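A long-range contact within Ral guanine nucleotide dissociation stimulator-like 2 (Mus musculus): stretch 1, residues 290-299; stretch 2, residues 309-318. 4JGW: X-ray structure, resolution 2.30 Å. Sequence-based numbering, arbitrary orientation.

Stretch 1 (290-299) LLEKWIRVAE
Stretch 2 309-318: SVYAVVSALQ

Two of the closest approaches between these helices set a valine methyl against a backbone carbonyl, W294 O to V313 CG1 and A298 O to V310 CG2, each at 3.4 Å; no hydrogen bond crosses between them. Both carbonyl oxygens lie one helical turn apart on stretch 1, and W294 O already accepts the backbone hydrogen bond from A298 N (2.9 Å), so V313 CG1 packs against an oxygen already engaged within its own helix.

Both stretches are helical, with phi near -65° and psi near -40° through most of their length; S309 (-78/-27), L317 (-77/-22) and Q318 (-89/-14) depart from these values. The helices run roughly antiparallel, at 153° between their N-to-C directions, with axes 8.9 Å apart at closest approach. They splay from one end to the other: the CA atoms of A298 and V310 are 4.8 Å apart, whereas those of L291 and L317 are 7.9 Å apart. At the narrow end the small A298 leaves room for close approach, its CB starting sideways and meeting V313 CG1 at 3.7 Å. V310 (chi1 168°, t) also starts sideways and sends CG2 to A298 O.

V313 (chi1 t) points toward stretch 1 at the middle of the contact. Its CG1 also lies 4.1 Å from W294 CB, and its CG2 meets the indole obliquely. W294, with chi1 m and chi2 112°, points its CB toward stretch 2, while its NE1 is hydrogen-bonded elsewhere in the structure.

Where the helices diverge, longer side chains bridge the gap. L317 (m, t) places CD2 3.6 Å from L291 CD2 and CD1 3.8 Å from I295 CG1. L291 (m, t) starts sideways, but its end comes nearer; I295 (m, t) starts away yet still offers CG1. The interface buries 339 Å², with L317 and V313 covered most; the contacting residues are all buried, their side chains apolar apart from the indole nitrogen.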

# COMPACT_ATOMS: atom_id res chain seq x y z
N LEU A 290 -5.01 -9.10 -32.03
CA LEU A 290 -5.35 -9.05 -30.61
C LEU A 290 -4.11 -8.86 -29.74
O LEU A 290 -4.13 -8.08 -28.79
CB LEU A 290 -6.12 -10.31 -30.20
CG LEU A 290 -7.58 -10.39 -30.69
CD1 LEU A 290 -8.02 -11.84 -30.84
CD2 LEU A 290 -8.52 -9.63 -29.77
N LEU A 291 -3.03 -9.57 -30.08
CA LEU A 291 -1.75 -9.39 -29.39
C LEU A 291 -1.25 -7.96 -29.54
O LEU A 291 -0.88 -7.32 -28.55
CB LEU A 291 -0.69 -10.37 -29.94
CG LEU A 291 -0.82 -11.86 -29.63
CD1 LEU A 291 0.13 -12.66 -30.51
CD2 LEU A 291 -0.55 -12.16 -28.16
N GLU A 292 -1.26 -7.45 -30.77
CA GLU A 292 -0.87 -6.08 -31.08
C GLU A 292 -1.73 -5.06 -30.32
O GLU A 292 -1.22 -4.05 -29.84
CB GLU A 292 -0.97 -5.82 -32.59
CG GLU A 292 0.13 -6.49 -33.42
CD GLU A 292 -0.26 -6.72 -34.88
OE1 GLU A 292 -1.28 -6.15 -35.34
OE2 GLU A 292 0.47 -7.46 -35.58
N LYS A 293 -3.02 -5.35 -30.22
CA LYS A 293 -3.96 -4.48 -29.50
C LYS A 293 -3.62 -4.36 -28.02
O LYS A 293 -3.56 -3.25 -27.48
CB LYS A 293 -5.40 -4.98 -29.68
CG LYS A 293 -6.46 -4.05 -29.09
CD LYS A 293 -6.51 -2.73 -29.84
CE LYS A 293 -7.59 -1.84 -29.28
NZ LYS A 293 -8.07 -0.88 -30.32
N TRP A 294 -3.39 -5.50 -27.36
CA TRP A 294 -3.05 -5.53 -25.94
C TRP A 294 -1.68 -4.93 -25.64
O TRP A 294 -1.50 -4.29 -24.61
CB TRP A 294 -3.15 -6.95 -25.39
CG TRP A 294 -4.56 -7.40 -25.13
CD1 TRP A 294 -5.24 -8.36 -25.81
CD2 TRP A 294 -5.46 -6.89 -24.14
NE1 TRP A 294 -6.51 -8.49 -25.29
CE2 TRP A 294 -6.67 -7.60 -24.27
CE3 TRP A 294 -5.36 -5.89 -23.15
CZ2 TRP A 294 -7.78 -7.36 -23.45
CZ3 TRP A 294 -6.46 -5.65 -22.33
CH2 TRP A 294 -7.65 -6.38 -22.49
N ILE A 295 -0.73 -5.14 -26.56
CA ILE A 295 0.59 -4.52 -26.47
C ILE A 295 0.45 -3.00 -26.44
O ILE A 295 1.08 -2.32 -25.62
CB ILE A 295 1.51 -4.96 -27.65
CG1 ILE A 295 1.99 -6.40 -27.45
CG2 ILE A 295 2.72 -4.03 -27.78
CD1 ILE A 295 2.57 -7.06 -28.69
N ARG A 296 -0.39 -2.47 -27.34
CA ARG A 296 -0.64 -1.04 -27.43
C ARG A 296 -1.38 -0.51 -26.21
O ARG A 296 -1.11 0.60 -25.75
CB ARG A 296 -1.39 -0.71 -28.73
CG ARG A 296 -1.79 0.75 -28.91
CD ARG A 296 -0.59 1.70 -28.96
NE ARG A 296 0.28 1.44 -30.11
CZ ARG A 296 0.04 1.85 -31.35
NH1 ARG A 296 -1.06 2.55 -31.63
NH2 ARG A 296 0.89 1.56 -32.31
N VAL A 297 -2.31 -1.30 -25.68
CA VAL A 297 -3.02 -0.96 -24.45
C VAL A 297 -2.04 -0.87 -23.27
O VAL A 297 -2.13 0.05 -22.46
CB VAL A 297 -4.16 -1.97 -24.14
CG1 VAL A 297 -4.70 -1.77 -22.72
CG2 VAL A 297 -5.29 -1.82 -25.15
N ALA A 298 -1.11 -1.81 -23.21
CA ALA A 298 -0.06 -1.81 -22.20
C ALA A 298 0.83 -0.57 -22.34
O ALA A 298 1.22 0.03 -21.35
CB ALA A 298 0.78 -3.07 -22.29
N GLU A 299 1.12 -0.21 -23.59
CA GLU A 299 1.91 0.99 -23.88
C GLU A 299 1.19 2.27 -23.45
O GLU A 299 1.81 3.19 -22.90
CB GLU A 299 2.31 1.03 -25.36
CG GLU A 299 3.10 2.25 -25.81
CD GLU A 299 4.51 2.34 -25.23
OE1 GLU A 299 4.91 1.48 -24.42
OE2 GLU A 299 5.22 3.30 -25.58
N SER A 309 -1.43 -2.06 -14.43
CA SER A 309 -2.00 -2.69 -15.63
C SER A 309 -0.97 -2.98 -16.71
O SER A 309 -1.15 -3.91 -17.50
CB SER A 309 -3.18 -1.88 -16.18
OG SER A 309 -4.38 -2.26 -15.53
N VAL A 310 0.12 -2.21 -16.74
CA VAL A 310 1.26 -2.53 -17.60
C VAL A 310 1.75 -3.94 -17.27
O VAL A 310 1.92 -4.76 -18.17
CB VAL A 310 2.43 -1.52 -17.46
CG1 VAL A 310 3.71 -2.05 -18.12
CG2 VAL A 310 2.06 -0.20 -18.08
N TYR A 311 1.96 -4.21 -15.98
CA TYR A 311 2.42 -5.52 -15.54
C TYR A 311 1.37 -6.60 -15.72
O TYR A 311 1.70 -7.74 -16.05
CB TYR A 311 2.91 -5.49 -14.09
CG TYR A 311 3.63 -6.76 -13.69
CD1 TYR A 311 4.88 -7.07 -14.23
CD2 TYR A 311 3.06 -7.66 -12.80
CE1 TYR A 311 5.55 -8.24 -13.87
CE2 TYR A 311 3.72 -8.83 -12.44
CZ TYR A 311 4.96 -9.11 -12.97
OH TYR A 311 5.61 -10.27 -12.62
N ALA A 312 0.10 -6.24 -15.52
CA ALA A 312 -1.00 -7.18 -15.71
C ALA A 312 -1.03 -7.70 -17.14
O ALA A 312 -1.14 -8.91 -17.36
CB ALA A 312 -2.33 -6.53 -15.35
N VAL A 313 -0.90 -6.79 -18.10
CA VAL A 313 -0.94 -7.14 -19.52
C VAL A 313 0.34 -7.86 -19.96
O VAL A 313 0.28 -8.89 -20.62
CB VAL A 313 -1.21 -5.90 -20.41
CG1 VAL A 313 -1.15 -6.26 -21.89
CG2 VAL A 313 -2.57 -5.30 -20.08
N VAL A 314 1.50 -7.32 -19.57
CA VAL A 314 2.79 -7.88 -19.96
C VAL A 314 3.02 -9.29 -19.40
O VAL A 314 3.54 -10.16 -20.10
CB VAL A 314 3.97 -6.92 -19.65
CG1 VAL A 314 4.44 -7.04 -18.21
CG2 VAL A 314 5.13 -7.17 -20.60
N SER A 315 2.61 -9.52 -18.15
CA SER A 315 2.76 -10.84 -17.52
C SER A 315 1.80 -11.86 -18.14
O SER A 315 2.13 -13.04 -18.27
CB SER A 315 2.56 -10.77 -16.00
OG SER A 315 1.23 -10.41 -15.67
N ALA A 316 0.62 -11.38 -18.52
CA ALA A 316 -0.36 -12.20 -19.24
C ALA A 316 0.16 -12.62 -20.61
O ALA A 316 -0.05 -13.75 -21.04
CB ALA A 316 -1.67 -11.45 -19.38
N LEU A 317 0.85 -11.71 -21.29
CA LEU A 317 1.41 -11.98 -22.62
C LEU A 317 2.69 -12.82 -22.57
O LEU A 317 3.05 -13.46 -23.56
CB LEU A 317 1.66 -10.67 -23.38
CG LEU A 317 0.45 -9.87 -23.87
CD1 LEU A 317 0.90 -8.57 -24.52
CD2 LEU A 317 -0.40 -10.67 -24.85
N GLN A 318 3.37 -12.82 -21.42
CA GLN A 318 4.56 -13.63 -21.20
C GLN A 318 4.21 -15.01 -20.66
O GLN A 318 5.05 -15.92 -20.64
CB GLN A 318 5.52 -12.93 -20.23
CG GLN A 318 6.30 -11.77 -20.82
CD GLN A 318 7.14 -11.05 -19.78
OE1 GLN A 318 6.68 -10.76 -18.68
NE2 GLN A 318 8.39 -10.75 -20.14